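Local coordinates for protein SidF, inhibitor of growth family, member 3 (Legionella pneumophila subsp. pneumophila, PDB 4FYE) that acts as a phosphoinositide phosphatase, probably removing the 3-phosphate of phosphatidylinositol 3,4,5-trisphosphate, at residues H187-P192 and L696-T702; T359-T363 and R652-L656; W421-V425 and W618-N624; F625-T629 and R655-I660; E678-R684 and V693-D697. The protein carries 1 engineered substitution. Residue numbers count along the deposited sequence, not the author numbering.

Contact 1 of 5, residues H187-P192 and L696-T702; sequences HRFKAP and LDRELTT
The end of strand 184-189, an inner strand of the six-stranded mixed sheet, lies against the join of helices 692-699 and 701-712, with His187 facing Thr702 (CA-CA 7.2 Å), Phe189 facing Glu699 (7.7 Å) and Ala191 facing Leu696 (6.0 Å), so the two segments run in opposite senses. His187 is extended (phi/psi -119/119) with chi1 t, which directs its ring to the helix: ND1 stands 3.1 Å from Thr702 OG1 and CE1 3.3 Å from Glu699 O, while NE2 is hydrogen-bonded to Ser56. The next side chain on this face is Phe189 (-166/151, chi1 p). Glu699 CB lies over its ring at 4.0 Å from the centroid, 15° off the normal, a CH-pi contact, and Phe189 CE2 meets Leu696 CD2 at 3.9 Å. Beyond the strand, Ala191 CB approaches Leu696 CD2 to 4.4 Å, and Pro192 CG packs 4.1 Å from Leu696 CB. This is helix-on-sheet packing of an alpha/beta domain. Glu699, with both chi1 and chi2 m, directs its carboxylate to Tyr58 and Ser56; its aliphatic part therefore serves as an apolar surface for Phe189, while its charge is met by hydroxyls in the buried interior.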
# COMPACT_ATOMS: atom_id res chain seq x y z
N HIS A 187 -15.03 5.03 -0.78
CA HIS A 187 -15.64 5.95 0.17
C HIS A 187 -15.76 7.33 -0.40
O HIS A 187 -14.72 7.96 -0.72
CB HIS A 187 -14.79 6.03 1.39
CG HIS A 187 -15.37 6.88 2.49
ND1 HIS A 187 -14.63 7.37 3.46
CD2 HIS A 187 -16.65 7.38 2.68
CE1 HIS A 187 -15.37 8.07 4.31
NE2 HIS A 187 -16.61 8.12 3.80
N ARG A 188 -17.01 7.80 -0.50
CA ARG A 188 -17.33 9.19 -0.91
C ARG A 188 -17.81 10.08 0.24
O ARG A 188 -18.68 9.67 1.04
CB ARG A 188 -18.52 9.17 -1.87
CG ARG A 188 -18.31 8.14 -2.97
CD ARG A 188 -19.57 7.97 -3.85
NE ARG A 188 -19.83 9.14 -4.68
CZ ARG A 188 -20.23 9.08 -5.95
NH1 ARG A 188 -20.43 7.90 -6.55
NH2 ARG A 188 -20.44 10.19 -6.63
N PHE A 189 -17.32 11.32 0.24
CA PHE A 189 -17.58 12.32 1.29
C PHE A 189 -17.18 13.76 0.84
O PHE A 189 -16.23 13.93 0.09
CB PHE A 189 -16.77 11.98 2.58
CG PHE A 189 -15.24 11.86 2.36
CD1 PHE A 189 -14.67 10.69 1.85
CD2 PHE A 189 -14.37 12.95 2.65
CE1 PHE A 189 -13.29 10.59 1.57
CE2 PHE A 189 -12.98 12.85 2.39
CZ PHE A 189 -12.44 11.66 1.89
N LYS A 190 -17.84 14.79 1.36
CA LYS A 190 -17.35 16.17 1.24
C LYS A 190 -16.27 16.48 2.28
O LYS A 190 -16.54 16.61 3.45
CB LYS A 190 -18.53 17.14 1.36
CG LYS A 190 -19.51 17.07 0.17
CD LYS A 190 -20.91 17.68 0.43
CE LYS A 190 -20.96 19.19 0.16
NZ LYS A 190 -20.58 19.60 -1.24
N ALA A 191 -15.01 16.58 1.85
CA ALA A 191 -13.97 17.08 2.73
C ALA A 191 -14.25 18.53 3.14
O ALA A 191 -14.88 19.28 2.39
CB ALA A 191 -12.65 17.02 2.02
N PRO A 192 -13.75 18.94 4.30
CA PRO A 192 -13.76 20.37 4.67
C PRO A 192 -13.27 21.34 3.55
O PRO A 192 -12.18 21.11 2.97
CB PRO A 192 -12.83 20.44 5.89
CG PRO A 192 -12.23 19.10 6.07
CD PRO A 192 -13.02 18.10 5.28
N LEU A 696 -11.29 16.12 8.56
CA LEU A 696 -10.85 15.25 7.46
C LEU A 696 -10.36 13.94 8.04
O LEU A 696 -10.69 12.86 7.55
CB LEU A 696 -9.71 15.90 6.67
CG LEU A 696 -9.59 15.65 5.16
CD1 LEU A 696 -8.19 15.85 4.61
CD2 LEU A 696 -10.17 14.37 4.58
N ASP A 697 -9.54 14.03 9.08
CA ASP A 697 -8.92 12.83 9.57
C ASP A 697 -10.06 11.84 9.96
O ASP A 697 -9.92 10.68 9.76
CB ASP A 697 -7.96 13.17 10.74
CG ASP A 697 -6.88 12.08 10.98
OD1 ASP A 697 -6.49 11.35 10.02
OD2 ASP A 697 -6.39 11.99 12.13
N ARG A 698 -11.21 12.35 10.42
CA ARG A 698 -12.31 11.53 10.84
C ARG A 698 -12.81 10.73 9.68
O ARG A 698 -13.30 9.62 9.85
CB ARG A 698 -13.43 12.35 11.47
CG ARG A 698 -13.09 12.79 12.88
CD ARG A 698 -14.21 13.56 13.48
NE ARG A 698 -13.96 13.86 14.89
CZ ARG A 698 -14.78 14.63 15.64
NH1 ARG A 698 -15.85 15.17 15.08
NH2 ARG A 698 -14.53 14.85 16.95
N GLU A 699 -12.59 11.20 8.48
CA GLU A 699 -13.20 10.51 7.34
C GLU A 699 -12.43 9.22 7.03
O GLU A 699 -13.03 8.21 6.62
CB GLU A 699 -13.24 11.40 6.10
CG GLU A 699 -14.08 12.68 6.16
CD GLU A 699 -15.55 12.39 6.35
OE1 GLU A 699 -16.28 13.36 6.56
OE2 GLU A 699 -16.00 11.21 6.33
N LEU A 700 -11.12 9.25 7.25
CA LEU A 700 -10.19 8.27 6.67
C LEU A 700 -10.22 6.86 7.26
O LEU A 700 -9.65 5.93 6.70
CB LEU A 700 -8.78 8.84 6.70
CG LEU A 700 -8.85 10.29 6.21
CD1 LEU A 700 -7.53 10.97 6.51
CD2 LEU A 700 -9.15 10.31 4.72
N THR A 701 -10.90 6.60 8.37
CA THR A 701 -10.83 5.19 8.87
C THR A 701 -11.83 4.32 8.18
O THR A 701 -11.77 3.06 8.23
CB THR A 701 -11.04 5.09 10.37
OG1 THR A 701 -11.87 6.20 10.77
CG2 THR A 701 -9.65 5.17 11.07
N THR A 702 -12.73 4.95 7.47
CA THR A 702 -13.81 4.16 6.93
C THR A 702 -13.40 3.20 5.81
O THR A 702 -13.78 2.03 5.85
CB THR A 702 -15.16 4.94 6.80
OG1 THR A 702 -15.48 5.17 5.46
CG2 THR A 702 -15.15 6.20 7.54

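Contact 2 of 5, residues T359-T363 and R652-L656; sequences TQVVT and RGQRL. With PO4 (phosphate ion), chain B.
This contact includes the arginine of what is, by spacing, a P-loop of the CX5R phosphatase type. Arg652, at the first turn of helix 652-668, follows Ser646 at the spacing of the motif arginine from the motif cysteine; serine at that position is consistent with the engineered substitution. The bound phosphate, probably from the crystallisation liquor, is held by Arg652 N and NE, which donate to PO4 O1 at 2.9 and 2.7 Å; Ser646 OG, Lys647 N and Asp651 N complete the site. Arg652, the most covered residue, extends with chi2 t and chi3 m along the loop that leaves strand 353-360, and Val362 CA lies over one face of its guanidinium, 3.6 Å from Arg652 NH1. Val361, where the strand gives way to loop (phi/psi -141/9), is closest to Gly653 (CA-CA 6.7 Å); its CG1 sits 3.7 Å from Arg652 CB and its CG2 4.0 Å from Leu656 CD2. Leu656 (t, p) carries the packing one turn further, its CD2 lying 3.8 Å from Thr359 OG1. One water donates to Val361 O at 2.7 Å and accepts from Arg652 NH1 at 3.1 Å, while Arg652 NH2 donates to PO4 O2 at 2.9 Å.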
# COMPACT_ATOMS: atom_id res chain seq x y z
N THR A 359 7.99 2.40 0.96
CA THR A 359 8.24 2.87 2.34
C THR A 359 7.70 1.84 3.34
O THR A 359 6.51 1.78 3.61
CB THR A 359 7.70 4.26 2.60
OG1 THR A 359 6.39 4.28 2.14
CG2 THR A 359 8.50 5.35 1.75
N GLN A 360 8.59 1.01 3.84
CA GLN A 360 8.18 -0.04 4.78
C GLN A 360 8.12 0.55 6.19
O GLN A 360 8.84 1.52 6.52
CB GLN A 360 9.22 -1.15 4.73
CG GLN A 360 8.87 -2.41 5.44
CD GLN A 360 10.04 -3.41 5.41
OE1 GLN A 360 11.20 -3.08 5.76
NE2 GLN A 360 9.74 -4.65 5.00
N VAL A 361 7.31 -0.08 7.04
CA VAL A 361 6.93 0.49 8.31
C VAL A 361 6.87 -0.54 9.50
O VAL A 361 6.45 -0.26 10.58
CB VAL A 361 5.67 1.31 7.99
CG1 VAL A 361 4.44 0.75 8.62
CG2 VAL A 361 5.89 2.80 8.13
N VAL A 362 7.33 -1.75 9.24
CA VAL A 362 7.74 -2.84 10.17
C VAL A 362 8.90 -2.42 11.12
O VAL A 362 9.54 -1.43 10.91
CB VAL A 362 8.18 -3.96 9.19
CG1 VAL A 362 9.57 -4.51 9.45
CG2 VAL A 362 7.08 -4.96 8.84
N THR A 363 9.14 -3.10 12.23
CA THR A 363 10.37 -2.83 12.96
C THR A 363 11.36 -4.02 12.81
O THR A 363 11.33 -5.03 13.54
CB THR A 363 10.24 -2.06 14.33
OG1 THR A 363 11.34 -2.32 15.26
CG2 THR A 363 9.01 -2.22 14.97
N ARG A 652 -0.48 -1.54 10.30
CA ARG A 652 0.48 -0.44 10.27
C ARG A 652 0.52 0.28 8.93
O ARG A 652 0.59 1.49 8.87
CB ARG A 652 1.87 -0.93 10.63
CG ARG A 652 2.20 -0.84 12.11
CD ARG A 652 3.42 -1.66 12.45
NE ARG A 652 3.38 -2.98 11.83
CZ ARG A 652 4.31 -3.90 12.00
NH1 ARG A 652 5.36 -3.66 12.77
NH2 ARG A 652 4.20 -5.07 11.41
N GLY A 653 0.46 -0.49 7.86
CA GLY A 653 0.51 0.04 6.47
C GLY A 653 -0.70 0.86 6.12
O GLY A 653 -0.59 1.91 5.45
N GLN A 654 -1.87 0.42 6.56
CA GLN A 654 -3.10 1.23 6.41
C GLN A 654 -3.02 2.61 7.07
O GLN A 654 -3.58 3.60 6.55
CB GLN A 654 -4.32 0.52 7.07
CG GLN A 654 -4.81 -0.69 6.30
CD GLN A 654 -4.88 -0.36 4.83
OE1 GLN A 654 -5.72 0.41 4.40
NE2 GLN A 654 -3.96 -0.91 4.06
N ARG A 655 -2.40 2.66 8.24
CA ARG A 655 -2.27 3.92 8.91
C ARG A 655 -1.27 4.85 8.18
O ARG A 655 -1.45 6.07 8.13
CB ARG A 655 -1.83 3.79 10.37
CG ARG A 655 -2.54 2.86 11.36
CD ARG A 655 -4.08 2.77 11.57
NE ARG A 655 -4.81 3.96 11.78
CZ ARG A 655 -5.76 4.21 12.71
NH1 ARG A 655 -6.12 3.36 13.64
NH2 ARG A 655 -6.38 5.40 12.69
N LEU A 656 -0.20 4.29 7.61
CA LEU A 656 0.65 5.08 6.79
C LEU A 656 -0.18 5.55 5.56
O LEU A 656 -0.12 6.75 5.20
CB LEU A 656 1.90 4.29 6.39
CG LEU A 656 2.81 5.11 5.49
CD1 LEU A 656 3.48 6.37 6.13
CD2 LEU A 656 3.80 4.12 4.95
P PO4 B . 0.61 -5.23 10.35
O1 PO4 B . 0.95 -3.94 11.09
O2 PO4 B . 1.88 -5.99 9.97
O3 PO4 B . -0.24 -6.24 11.15
O4 PO4 B . -0.18 -4.90 9.07
O HOH W 1 6.69 -0.90 13.22

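Contact 3 of 5, residues W421-V425 and W618-N624; sequences WFRQV and WHHGKNN
A partly buried loop-to-loop contact joins the segment after strand 402-416 to the one that leads into helix 626-637. Neither has regular structure apart from a 3-10 turn at 621-623, and the nearest backbones are those of Gln424 and His619 (CA-CA 6.4 Å). Arg423 is the residue most covered. With chi1 p, chi2 t and chi3 p it reaches across so that NH1 donates to His619 O at 3.0 Å (148°), while NH2 returns to Asn420 O in its own loop; Asn624 CG lies over one face of the guanidinium. Arg423 O meets Trp618 CH2 at 3.7 Å. Gln424 (phi/psi -164/82, chi1 t) lays CG over the His619 ring, 3.6 Å from the centroid and 8° off the normal, a CH-pi contact; His619 has chi1 p. Most of the 192 intervening residues are helical and none is in a strand, so the contact brings together the two ends of a long helical excursion, as is typical of a helical insertion in an alpha/beta domain.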
# COMPACT_ATOMS: atom_id res chain seq x y z
N TRP A 421 5.75 0.03 19.04
CA TRP A 421 6.35 0.45 20.30
C TRP A 421 7.84 0.17 20.28
O TRP A 421 8.61 0.73 21.05
CB TRP A 421 5.63 -0.24 21.42
CG TRP A 421 6.05 0.23 22.81
CD1 TRP A 421 5.61 1.34 23.53
CD2 TRP A 421 7.05 -0.39 23.67
NE1 TRP A 421 6.25 1.45 24.74
CE2 TRP A 421 7.09 0.41 24.90
CE3 TRP A 421 7.87 -1.51 23.57
CZ2 TRP A 421 7.94 0.09 25.96
CZ3 TRP A 421 8.72 -1.83 24.65
CH2 TRP A 421 8.75 -1.04 25.80
N PHE A 422 8.30 -0.70 19.40
CA PHE A 422 9.69 -1.05 19.35
C PHE A 422 10.50 -0.21 18.39
O PHE A 422 11.66 -0.45 18.27
CB PHE A 422 9.90 -2.56 19.16
CG PHE A 422 9.15 -3.44 20.19
CD1 PHE A 422 9.76 -3.83 21.38
CD2 PHE A 422 7.84 -3.92 19.94
CE1 PHE A 422 9.08 -4.64 22.33
CE2 PHE A 422 7.17 -4.72 20.85
CZ PHE A 422 7.77 -5.07 22.06
N ARG A 423 9.91 0.83 17.79
CA ARG A 423 10.53 1.53 16.65
C ARG A 423 11.93 2.11 16.94
O ARG A 423 12.75 2.25 16.04
CB ARG A 423 9.56 2.64 16.09
CG ARG A 423 9.62 3.99 16.84
CD ARG A 423 8.46 4.95 16.55
NE ARG A 423 7.55 4.43 17.49
CZ ARG A 423 7.14 4.96 18.63
NH1 ARG A 423 7.38 6.23 19.05
NH2 ARG A 423 6.39 4.14 19.29
N GLN A 424 12.20 2.46 18.19
CA GLN A 424 13.49 3.10 18.52
C GLN A 424 13.70 3.03 20.00
O GLN A 424 13.44 3.97 20.74
CB GLN A 424 13.61 4.56 18.07
CG GLN A 424 15.09 5.09 18.12
CD GLN A 424 15.93 4.57 16.94
OE1 GLN A 424 15.45 3.75 16.18
NE2 GLN A 424 17.17 5.02 16.80
N VAL A 425 14.17 1.89 20.41
CA VAL A 425 14.36 1.50 21.81
C VAL A 425 15.63 2.21 22.38
O VAL A 425 16.53 2.60 21.63
CB VAL A 425 14.55 -0.01 21.63
CG1 VAL A 425 15.98 -0.57 21.97
CG2 VAL A 425 13.29 -0.77 21.96
N TRP A 618 12.39 11.57 14.14
CA TRP A 618 11.32 10.90 13.40
C TRP A 618 10.65 9.90 14.30
O TRP A 618 9.48 9.58 14.15
CB TRP A 618 11.90 10.25 12.16
CG TRP A 618 12.86 9.14 12.52
CD1 TRP A 618 14.24 9.24 12.72
CD2 TRP A 618 12.53 7.75 12.84
NE1 TRP A 618 14.78 8.02 13.09
CE2 TRP A 618 13.80 7.09 13.21
CE3 TRP A 618 11.37 7.01 12.84
CZ2 TRP A 618 13.87 5.75 13.57
CZ3 TRP A 618 11.45 5.64 13.22
CH2 TRP A 618 12.68 5.03 13.55
N HIS A 619 11.36 9.43 15.32
CA HIS A 619 10.81 8.37 16.17
C HIS A 619 10.14 8.84 17.44
O HIS A 619 9.62 8.02 18.20
CB HIS A 619 11.91 7.38 16.51
CG HIS A 619 13.02 7.98 17.34
ND1 HIS A 619 14.16 8.50 16.78
CD2 HIS A 619 13.15 8.15 18.70
CE1 HIS A 619 14.96 8.98 17.72
NE2 HIS A 619 14.34 8.78 18.91
N HIS A 620 10.14 10.15 17.72
CA HIS A 620 9.36 10.60 18.89
C HIS A 620 7.90 10.40 18.59
O HIS A 620 7.49 10.44 17.43
CB HIS A 620 9.64 12.06 19.25
CG HIS A 620 11.10 12.36 19.49
ND1 HIS A 620 11.58 13.63 19.59
CD2 HIS A 620 12.19 11.51 19.70
CE1 HIS A 620 12.90 13.59 19.86
NE2 HIS A 620 13.29 12.30 19.91
N GLY A 621 7.10 10.21 19.63
CA GLY A 621 5.68 9.86 19.52
C GLY A 621 4.98 10.85 18.65
O GLY A 621 4.27 10.48 17.72
N LYS A 622 5.28 12.12 18.88
CA LYS A 622 4.59 13.22 18.23
C LYS A 622 4.91 13.33 16.73
O LYS A 622 4.25 14.09 16.03
CB LYS A 622 4.90 14.53 18.97
CG LYS A 622 6.22 15.21 18.59
CD LYS A 622 6.62 16.24 19.66
CE LYS A 622 7.94 16.96 19.41
NZ LYS A 622 8.48 17.48 20.70
N ASN A 623 5.93 12.61 16.28
CA ASN A 623 6.32 12.61 14.85
C ASN A 623 6.14 11.29 14.20
O ASN A 623 6.60 11.11 13.11
CB ASN A 623 7.80 13.00 14.65
CG ASN A 623 8.07 14.38 15.13
OD1 ASN A 623 9.12 14.65 15.73
ND2 ASN A 623 7.11 15.27 14.94
N ASN A 624 5.51 10.37 14.89
CA ASN A 624 5.37 9.01 14.38
C ASN A 624 5.06 8.74 12.89
O ASN A 624 5.75 7.95 12.22
CB ASN A 624 4.49 8.17 15.30
CG ASN A 624 4.78 6.69 15.19
OD1 ASN A 624 3.94 5.84 15.61
ND2 ASN A 624 5.94 6.36 14.69

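Contact 4 of 5, residues F625-T629 and R655-I660; sequences FKLQT and RLAQKI
The first turn of helix 626-637 and an early part of helix 652-668 run in the same sense: Phe625 lies opposite Leu656 (CA-CA 6.5 Å) and Thr629 opposite Ile660 (5.6 Å). Phe625 takes the N-cap position, and its carbonyl oxygen receives both Thr629 N at 2.9 Å and Thr629 OG1 at 2.8 Å, the latter made possible by the m rotamer of the threonine. That bond leaves Thr629 OG1 against apolar carbon, 3.3 Å from Lys659 CB and 3.6 Å from Leu656 CD1. The Phe625 ring (chi1 m) covers the other helix through CE1, 3.7 Å from Arg655 CB, with CD1 4.0 Å from Leu656 CB. Leu656 (t, p) places CD1 3.6 Å from Gln628 CB, and Thr629 CG2 touches Ile660 CG1 at 3.9 Å. The polar ends turn elsewhere: Arg655 to Asp729, Lys659 to Asn726, Gln628 to Trp417. Strand 641-645 connects the two helices in a helix-strand-helix unit; Leu656 and Ile660 also rest on that strand, helix 701-712 packs on Arg655, and Phe719 meets the Phe625 ring edge-to-face.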
# COMPACT_ATOMS: atom_id res chain seq x y z
N PHE A 625 4.09 9.23 12.22
CA PHE A 625 4.37 8.55 10.84
C PHE A 625 5.01 9.51 9.84
O PHE A 625 4.96 9.30 8.60
CB PHE A 625 3.05 8.01 10.24
CG PHE A 625 2.50 6.76 10.93
CD1 PHE A 625 2.33 5.58 10.19
CD2 PHE A 625 2.20 6.75 12.30
CE1 PHE A 625 1.79 4.44 10.75
CE2 PHE A 625 1.66 5.59 12.88
CZ PHE A 625 1.45 4.43 12.12
N LYS A 626 5.55 10.63 10.33
CA LYS A 626 5.79 11.82 9.48
C LYS A 626 6.89 11.60 8.42
O LYS A 626 6.78 12.11 7.29
CB LYS A 626 6.17 13.03 10.32
CG LYS A 626 5.17 13.41 11.37
CD LYS A 626 5.33 14.88 11.66
CE LYS A 626 4.42 15.30 12.82
NZ LYS A 626 4.83 16.70 13.11
N LEU A 627 7.93 10.83 8.76
CA LEU A 627 9.11 10.79 7.92
C LEU A 627 8.75 9.87 6.77
O LEU A 627 8.97 10.24 5.61
CB LEU A 627 10.38 10.36 8.66
CG LEU A 627 11.63 10.04 7.81
CD1 LEU A 627 12.05 11.22 6.93
CD2 LEU A 627 12.78 9.61 8.74
N GLN A 628 8.11 8.75 7.10
CA GLN A 628 7.61 7.79 6.13
C GLN A 628 6.63 8.49 5.19
O GLN A 628 6.71 8.35 3.95
CB GLN A 628 6.99 6.62 6.89
CG GLN A 628 7.93 5.93 7.91
CD GLN A 628 7.86 6.49 9.33
OE1 GLN A 628 7.73 7.67 9.52
NE2 GLN A 628 8.02 5.66 10.33
N THR A 629 5.75 9.31 5.77
CA THR A 629 4.75 10.03 4.94
C THR A 629 5.42 11.02 4.01
O THR A 629 5.03 11.12 2.85
CB THR A 629 3.74 10.81 5.77
OG1 THR A 629 3.06 9.89 6.61
CG2 THR A 629 2.69 11.50 4.88
N ARG A 655 -2.40 2.66 8.24
CA ARG A 655 -2.27 3.92 8.91
C ARG A 655 -1.27 4.85 8.18
O ARG A 655 -1.45 6.07 8.13
CB ARG A 655 -1.83 3.79 10.37
CG ARG A 655 -2.54 2.86 11.36
CD ARG A 655 -4.08 2.77 11.57
NE ARG A 655 -4.81 3.96 11.78
CZ ARG A 655 -5.76 4.21 12.71
NH1 ARG A 655 -6.12 3.36 13.64
NH2 ARG A 655 -6.38 5.40 12.69
N LEU A 656 -0.20 4.29 7.61
CA LEU A 656 0.65 5.08 6.79
C LEU A 656 -0.18 5.55 5.56
O LEU A 656 -0.12 6.75 5.20
CB LEU A 656 1.90 4.29 6.39
CG LEU A 656 2.81 5.11 5.49
CD1 LEU A 656 3.48 6.37 6.13
CD2 LEU A 656 3.80 4.12 4.95
N ALA A 657 -0.96 4.65 4.93
CA ALA A 657 -1.77 5.08 3.75
C ALA A 657 -2.73 6.23 4.13
O ALA A 657 -2.96 7.16 3.32
CB ALA A 657 -2.52 3.91 3.11
N GLN A 658 -3.23 6.21 5.38
CA GLN A 658 -4.15 7.23 5.87
C GLN A 658 -3.43 8.58 5.98
O GLN A 658 -3.98 9.62 5.64
CB GLN A 658 -4.67 6.85 7.29
CG GLN A 658 -5.33 8.02 8.05
CD GLN A 658 -5.94 7.70 9.49
OE1 GLN A 658 -6.39 8.63 10.20
NE2 GLN A 658 -5.92 6.46 9.91
N LYS A 659 -2.22 8.58 6.51
CA LYS A 659 -1.42 9.80 6.57
C LYS A 659 -1.13 10.33 5.16
O LYS A 659 -1.23 11.54 4.89
CB LYS A 659 -0.12 9.44 7.32
CG LYS A 659 0.08 10.12 8.66
CD LYS A 659 -0.89 9.75 9.73
CE LYS A 659 -0.57 10.45 11.06
NZ LYS A 659 -1.32 11.74 11.37
N ILE A 660 -0.84 9.47 4.19
CA ILE A 660 -0.43 10.00 2.87
C ILE A 660 -1.66 10.48 2.13
O ILE A 660 -1.61 11.53 1.50
CB ILE A 660 0.23 8.89 2.04
CG1 ILE A 660 1.57 8.52 2.65
CG2 ILE A 660 0.40 9.30 0.60
CD1 ILE A 660 1.95 7.09 2.39

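Contact 5 of 5, residues E678-R684 and V693-D697; sequences EFLDHRR and VEQLD
A salt bridge joins the two sides: Arg684 NH1 donates to Asp697 OD2 at 3.0 Å (161°), the same carboxylate oxygen that accepts from Ala728 N. The rest of the guanidinium turns back on its own segment, with Arg684 NH2 donating to Phe679 O at 2.8 Å and to His682 O at 2.7 Å, and so ties the short helix 678-681, through Phe679 O, to the loop that follows it. Glu694, chi1 t, comes alongside: its OE1 lies 3.3 Å from Arg684 CA, and its carboxylate accepts from the backbone nitrogens of Thr685 and His686. His682 is the first residue to leave helical geometry (phi/psi -51/129), and with chi1 t its ring takes Val693 CG2 over one face, 3.6 Å from the centroid, as a CH-pi contact. Val693, the residue most covered, also fits its CG1 against Phe679, 4.2 Å from CD2; further along, Phe679 CE2 reaches Leu696 CD1 at 3.8 Å. The backbones are closest at Phe679-Val693 (CA-CA 5.8 Å) and Arg684-Glu694 (6.0 Å). The two short helices and the loop joining them lean on helix 652-668, where Trp666 touches Glu678 and Val693 and Lys659 touches Leu680 and Arg684.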
# COMPACT_ATOMS: atom_id res chain seq x y z
N GLU A 678 0.30 21.17 7.89
CA GLU A 678 -0.79 21.19 8.85
C GLU A 678 -1.40 19.81 9.15
O GLU A 678 -1.61 19.47 10.31
CB GLU A 678 -1.89 22.12 8.39
CG GLU A 678 -2.56 22.90 9.53
CD GLU A 678 -3.07 24.26 9.07
OE1 GLU A 678 -3.01 24.54 7.83
OE2 GLU A 678 -3.51 25.04 9.96
N PHE A 679 -1.67 19.03 8.09
CA PHE A 679 -2.35 17.77 8.22
C PHE A 679 -1.48 16.87 9.06
O PHE A 679 -1.98 16.04 9.80
CB PHE A 679 -2.66 17.10 6.87
CG PHE A 679 -3.51 15.89 7.02
CD1 PHE A 679 -2.95 14.66 7.21
CD2 PHE A 679 -4.87 16.00 7.09
CE1 PHE A 679 -3.72 13.54 7.40
CE2 PHE A 679 -5.64 14.90 7.31
CZ PHE A 679 -5.06 13.66 7.48
N LEU A 680 -0.17 17.00 8.97
CA LEU A 680 0.65 16.13 9.80
C LEU A 680 0.90 16.66 11.22
O LEU A 680 0.82 15.88 12.14
CB LEU A 680 1.95 15.80 9.09
CG LEU A 680 1.93 14.96 7.81
CD1 LEU A 680 3.40 14.78 7.40
CD2 LEU A 680 1.25 13.61 8.13
N ASP A 681 1.13 17.96 11.37
CA ASP A 681 1.57 18.56 12.61
C ASP A 681 0.40 18.78 13.54
O ASP A 681 0.55 18.71 14.78
CB ASP A 681 2.28 19.90 12.35
CG ASP A 681 3.56 19.75 11.43
OD1 ASP A 681 4.08 18.60 11.30
OD2 ASP A 681 4.05 20.78 10.86
N HIS A 682 -0.78 19.04 12.96
CA HIS A 682 -1.98 19.31 13.77
C HIS A 682 -2.19 18.23 14.82
O HIS A 682 -2.16 17.04 14.52
CB HIS A 682 -3.27 19.57 12.96
CG HIS A 682 -4.44 20.00 13.84
ND1 HIS A 682 -5.28 19.10 14.46
CD2 HIS A 682 -4.82 21.26 14.30
CE1 HIS A 682 -6.17 19.75 15.22
NE2 HIS A 682 -5.89 21.08 15.13
N ARG A 683 -2.37 18.67 16.06
CA ARG A 683 -2.55 17.79 17.19
C ARG A 683 -4.05 17.49 17.37
O ARG A 683 -4.81 18.37 17.82
CB ARG A 683 -1.94 18.44 18.50
CG ARG A 683 -0.40 18.64 18.51
CD ARG A 683 0.42 17.34 18.22
NE ARG A 683 0.39 16.84 16.82
CZ ARG A 683 0.63 15.54 16.48
NH1 ARG A 683 0.89 14.60 17.42
NH2 ARG A 683 0.61 15.14 15.20
N ARG A 684 -4.49 16.26 17.08
CA ARG A 684 -5.94 15.97 17.20
C ARG A 684 -6.37 16.01 18.64
O ARG A 684 -5.60 15.62 19.53
CB ARG A 684 -6.32 14.62 16.55
CG ARG A 684 -6.60 14.73 15.07
CD ARG A 684 -5.62 13.95 14.17
NE ARG A 684 -4.46 14.72 13.76
CZ ARG A 684 -3.87 14.74 12.55
NH1 ARG A 684 -4.33 14.07 11.51
NH2 ARG A 684 -2.80 15.51 12.38
N VAL A 693 -8.72 20.05 9.79
CA VAL A 693 -7.86 18.87 9.61
C VAL A 693 -8.39 17.63 10.29
O VAL A 693 -8.42 16.56 9.68
CB VAL A 693 -6.39 19.11 10.00
CG1 VAL A 693 -5.69 19.75 8.83
CG2 VAL A 693 -6.32 20.09 11.12
N GLU A 694 -8.89 17.80 11.51
CA GLU A 694 -9.33 16.64 12.34
C GLU A 694 -10.61 16.09 11.76
O GLU A 694 -10.86 14.88 11.80
CB GLU A 694 -9.50 17.03 13.82
CG GLU A 694 -10.05 15.93 14.66
CD GLU A 694 -9.57 16.00 16.10
OE1 GLU A 694 -8.94 17.06 16.45
OE2 GLU A 694 -9.85 15.02 16.87
N GLN A 695 -11.37 17.00 11.18
CA GLN A 695 -12.62 16.62 10.56
C GLN A 695 -12.32 15.74 9.32
O GLN A 695 -13.00 14.73 9.07
CB GLN A 695 -13.46 17.88 10.21
CG GLN A 695 -14.88 17.49 9.84
CD GLN A 695 -15.64 18.49 8.95
OE1 GLN A 695 -16.45 18.06 8.11
NE2 GLN A 695 -15.40 19.82 9.12
N LEU A 696 -11.29 16.12 8.56
CA LEU A 696 -10.85 15.25 7.46
C LEU A 696 -10.36 13.94 8.04
O LEU A 696 -10.69 12.86 7.55
CB LEU A 696 -9.71 15.90 6.67
CG LEU A 696 -9.59 15.65 5.16
CD1 LEU A 696 -8.19 15.85 4.61
CD2 LEU A 696 -10.17 14.37 4.58
N ASP A 697 -9.54 14.03 9.08
CA ASP A 697 -8.92 12.83 9.57
C ASP A 697 -10.06 11.84 9.96
O ASP A 697 -9.92 10.68 9.76
CB ASP A 697 -7.96 13.17 10.74
CG ASP A 697 -6.88 12.08 10.98
OD1 ASP A 697 -6.49 11.35 10.02
OD2 ASP A 697 -6.39 11.99 12.13

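Overall arrangement
From the N terminus, the loop from 187-192, at the end of strand 184-189, to 696-702, on the helices that pack against the six-stranded sheet, is closed by contact 1 and holds contacts 2, 3 and 4. Within it, contact 2 runs from strand 353-360 to helix 652-668, and contact 3 is nested inside, closing the helical excursion at 618-624. Contact 4 opens just afterwards and ends on the same helix as contact 2, sharing Arg655 and Leu656. Contact 5 follows in series and shares Leu696 and Asp697 with contact 1; a Lys626-Asp681 salt bridge links it to contact 4. Helix 652-668, packed on the four-stranded sheet, and helices 692-699 and 701-712 thus tie that sheet to the six-stranded one.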